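Local structure of uncharacterized protein (Eubacterium siraeum, 4OBM) at residues Y192-F195 with I196-T200; S174-I177 with D178-I182. The protein is of unknown function but belongs to the LytR-CpsA-Psr family and may be a cell-envelope-related transcription regulator. All coordinates share one frame; numbering follows the deposited sequence.

How the contacts relate
Both contacts lie toward the C-terminal ends of consecutive helices, 164-181 for contact 2 and 186-199 for contact 1, and in each an asparagine side chain returns to the carbonyl oxygen four residues back. The two meet where the ring of Tyr192 packs against that of Phe181, and both pack against helix 102-112. The centre of contact 1 lies about 16 Å from the centre of the chain; contact 2 has its centre about 12 Å from the centre of the chain. In contact 1 Phe195 and Ile196 are buried, whereas Asn194, Asn198 and Phe199 are exposed. Contact 2 has more polar links to neighbouring parts of the fold, through Asp178, Gln179 and Asn180, with buried Phe176 and Ile177 beside them.

Contact 1 (Y192-F195 with I196-T200); sequences YINF and IINFT
Phe195 crosses Phe199 and Thr200 at about a right angle near the end of helix 186-199. From CB, its CG stands anti to the backbone N (chi1 174°) and carries the ring toward the helix end, CD1 facing CB and CD2 of Phe199. Farther out, CE1 of Phe195 approaches CB of Phe199 at 3.7 Å, while CE2 meets the methyl CG2 of Thr200 at 4.0 Å. The two phenyl planes are nearly parallel, 21° apart, but slid so far that they barely overlap. The buried ring also packs on Thr104, Glu107 and Met111 of helix 102-112; an alanine here would probably open a gap against that helix and deprive the Thr200 methyl of its aromatic neighbour. On another side of the helix, CG1 of Ile193 packs on CD1 of Ile197 at 3.7 Å. Asn198 sends ND2 to the O of Asn194 at 2.6 Å, a carbonyl that also takes the Asn198 backbone N. The O of Ile196 is likewise gripped twice, by OG1 of Thr200 at 2.6 Å and by the backbone N of Thr200, from opposite faces of the carbonyl plane. Asn198 and Thr200 thus bond carbonyls four residues back at the helix C-terminus, where Thr200 leaves helical geometry before strand 201-202.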
# COMPACT_ATOMS: atom_id res chain seq x y z
N TYR A 192 2.73 -16.50 -1.38
CA TYR A 192 1.96 -15.26 -1.39
C TYR A 192 1.78 -14.76 -2.83
O TYR A 192 0.65 -14.55 -3.25
CB TYR A 192 2.60 -14.18 -0.48
CG TYR A 192 2.84 -14.59 0.96
CD1 TYR A 192 2.09 -15.60 1.56
CD2 TYR A 192 3.79 -13.95 1.74
CE1 TYR A 192 2.35 -16.02 2.86
CE2 TYR A 192 4.03 -14.33 3.05
CZ TYR A 192 3.29 -15.35 3.62
OH TYR A 192 3.50 -15.70 4.94
N ILE A 193 2.87 -14.70 -3.60
CA ILE A 193 2.84 -14.27 -4.99
C ILE A 193 2.06 -15.24 -5.88
O ILE A 193 1.42 -14.78 -6.83
CB ILE A 193 4.26 -13.98 -5.55
CG1 ILE A 193 4.17 -12.97 -6.71
CG2 ILE A 193 5.02 -15.24 -5.94
CD1 ILE A 193 3.70 -11.55 -6.29
N ASN A 194 2.10 -16.56 -5.58
CA ASN A 194 1.32 -17.52 -6.35
C ASN A 194 -0.18 -17.17 -6.21
O ASN A 194 -0.90 -17.21 -7.21
CB ASN A 194 1.62 -18.96 -5.93
CG ASN A 194 0.83 -20.02 -6.67
OD1 ASN A 194 -0.11 -20.60 -6.13
ND2 ASN A 194 1.19 -20.29 -7.93
N PHE A 195 -0.62 -16.76 -4.99
CA PHE A 195 -2.00 -16.33 -4.72
C PHE A 195 -2.32 -14.98 -5.45
O PHE A 195 -3.40 -14.85 -6.03
CB PHE A 195 -2.27 -16.19 -3.20
CG PHE A 195 -3.63 -15.60 -2.92
CD1 PHE A 195 -4.78 -16.37 -3.06
CD2 PHE A 195 -3.77 -14.27 -2.54
CE1 PHE A 195 -6.05 -15.81 -2.86
CE2 PHE A 195 -5.04 -13.71 -2.35
CZ PHE A 195 -6.17 -14.49 -2.47
N ILE A 196 -1.41 -13.98 -5.36
CA ILE A 196 -1.61 -12.68 -6.01
C ILE A 196 -1.83 -12.84 -7.53
O ILE A 196 -2.83 -12.36 -8.06
CB ILE A 196 -0.41 -11.72 -5.70
CG1 ILE A 196 -0.30 -11.34 -4.19
CG2 ILE A 196 -0.35 -10.50 -6.65
CD1 ILE A 196 -1.56 -10.67 -3.49
N ILE A 197 -0.91 -13.55 -8.21
CA ILE A 197 -0.92 -13.74 -9.66
C ILE A 197 -2.15 -14.53 -10.12
O ILE A 197 -2.72 -14.19 -11.16
CB ILE A 197 0.43 -14.41 -10.11
CG1 ILE A 197 1.59 -13.39 -9.99
CG2 ILE A 197 0.37 -15.01 -11.54
CD1 ILE A 197 2.97 -13.99 -10.11
N ASN A 198 -2.59 -15.54 -9.33
CA ASN A 198 -3.67 -16.41 -9.76
C ASN A 198 -5.07 -16.01 -9.31
O ASN A 198 -6.01 -16.45 -9.95
CB ASN A 198 -3.39 -17.87 -9.35
CG ASN A 198 -2.20 -18.49 -10.05
OD1 ASN A 198 -2.26 -18.88 -11.22
ND2 ASN A 198 -1.08 -18.60 -9.37
N PHE A 199 -5.24 -15.23 -8.24
CA PHE A 199 -6.61 -14.98 -7.78
C PHE A 199 -6.98 -13.50 -7.60
O PHE A 199 -8.14 -13.20 -7.30
CB PHE A 199 -6.87 -15.78 -6.47
CG PHE A 199 -6.84 -17.28 -6.74
CD1 PHE A 199 -7.95 -17.92 -7.27
CD2 PHE A 199 -5.68 -18.02 -6.54
CE1 PHE A 199 -7.91 -19.29 -7.56
CE2 PHE A 199 -5.64 -19.38 -6.83
CZ PHE A 199 -6.75 -20.01 -7.33
N THR A 200 -6.04 -12.58 -7.83
CA THR A 200 -6.36 -11.17 -7.72
C THR A 200 -6.35 -10.54 -9.11
O THR A 200 -5.72 -11.07 -10.03
CB THR A 200 -5.41 -10.44 -6.75
OG1 THR A 200 -4.14 -10.23 -7.37
CG2 THR A 200 -5.27 -11.14 -5.41

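Contact 2 (S174-I177 with D178-I182); sequences SSFI and DQNFI
The C-terminal part of helix 164-181 brings Phe176 against Asn180 and Phe181, next to helix 102-112 and strand 115-119. The rings form an offset edge-to-face pair, planes 76° apart: the edge of Phe181 is directed at the face of Phe176, and CE1 of Phe181 comes within 3.7 Å of CE2 of Phe176. CG of Phe181 is anti to its carbonyl carbon (chi1 -76°), which carries the ring back along the helix and sets CD1 3.7 Å from CA of Ile177. Asn180 crosses Phe176 at about a right angle, ND2 3.6 Å from CD1 of Phe176. The same ND2 donates to the O of Phe176 at 3.2 Å, on a lone pair in the carbonyl plane, and the backbone N of Asn180 adds a weak bond to that oxygen. ND2 also bonds the O of Asn114. Asp178 divides its carboxylate between Ser226 OG and Val227 N, and OE1 of Gln179 takes the N of Thr116. The amide of Asn180 thus ties its own helix to the segment at Asn114, its two bonds probably limiting rotation, while Asp178 and Gln179 supply acceptors to backbone N-H groups of neighbouring segments.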
# COMPACT_ATOMS: atom_id res chain seq x y z
N SER A 174 1.19 -1.26 7.75
CA SER A 174 2.60 -1.20 8.16
C SER A 174 2.90 -2.28 9.19
O SER A 174 3.90 -3.00 9.09
CB SER A 174 2.94 0.17 8.74
OG SER A 174 3.19 1.11 7.72
N SER A 175 1.99 -2.41 10.17
CA SER A 175 2.06 -3.39 11.25
C SER A 175 1.97 -4.82 10.69
O SER A 175 2.74 -5.67 11.11
CB SER A 175 0.95 -3.14 12.26
OG SER A 175 1.13 -1.91 12.94
N PHE A 176 1.07 -5.05 9.72
CA PHE A 176 0.88 -6.34 9.03
C PHE A 176 2.16 -6.78 8.28
O PHE A 176 2.52 -7.96 8.34
CB PHE A 176 -0.31 -6.24 8.04
CG PHE A 176 -0.49 -7.44 7.13
CD1 PHE A 176 -0.91 -8.67 7.64
CD2 PHE A 176 -0.23 -7.34 5.77
CE1 PHE A 176 -1.05 -9.78 6.81
CE2 PHE A 176 -0.35 -8.46 4.94
CZ PHE A 176 -0.77 -9.67 5.46
N ILE A 177 2.85 -5.84 7.61
CA ILE A 177 4.09 -6.10 6.86
C ILE A 177 5.25 -6.39 7.83
O ILE A 177 6.01 -7.32 7.60
CB ILE A 177 4.43 -4.96 5.86
CG1 ILE A 177 3.39 -4.90 4.70
CG2 ILE A 177 5.87 -5.11 5.30
CD1 ILE A 177 3.32 -3.56 3.92
N ASP A 178 5.39 -5.58 8.89
CA ASP A 178 6.45 -5.74 9.89
C ASP A 178 6.33 -7.02 10.72
O ASP A 178 7.34 -7.67 10.97
CB ASP A 178 6.46 -4.54 10.85
CG ASP A 178 6.94 -3.26 10.23
OD1 ASP A 178 7.50 -3.31 9.10
OD2 ASP A 178 6.82 -2.21 10.89
N GLN A 179 5.11 -7.36 11.15
CA GLN A 179 4.93 -8.53 12.01
C GLN A 179 4.94 -9.87 11.28
O GLN A 179 5.20 -10.89 11.93
CB GLN A 179 3.62 -8.42 12.79
CG GLN A 179 3.66 -7.33 13.86
CD GLN A 179 2.28 -6.95 14.30
OE1 GLN A 179 1.37 -7.79 14.34
NE2 GLN A 179 2.10 -5.69 14.67
N ASN A 180 4.64 -9.89 9.97
CA ASN A 180 4.53 -11.14 9.23
C ASN A 180 5.47 -11.29 8.04
O ASN A 180 5.48 -12.37 7.46
CB ASN A 180 3.11 -11.32 8.73
CG ASN A 180 2.09 -11.45 9.80
OD1 ASN A 180 2.03 -12.46 10.50
ND2 ASN A 180 1.27 -10.42 9.94
N PHE A 181 6.19 -10.23 7.63
CA PHE A 181 7.08 -10.38 6.46
C PHE A 181 8.53 -10.32 6.85
O PHE A 181 9.35 -10.88 6.12
CB PHE A 181 6.79 -9.33 5.37
CG PHE A 181 5.56 -9.61 4.55
CD1 PHE A 181 4.29 -9.33 5.07
CD2 PHE A 181 5.65 -10.10 3.26
CE1 PHE A 181 3.15 -9.57 4.31
CE2 PHE A 181 4.51 -10.33 2.50
CZ PHE A 181 3.26 -10.06 3.02
N ILE A 182 8.87 -9.66 7.98
CA ILE A 182 10.26 -9.61 8.43
C ILE A 182 10.65 -11.04 8.83
O ILE A 182 9.93 -11.69 9.59
CB ILE A 182 10.49 -8.56 9.57
CG1 ILE A 182 10.23 -7.12 9.05
CG2 ILE A 182 11.92 -8.68 10.17
CD1 ILE A 182 10.12 -6.00 10.12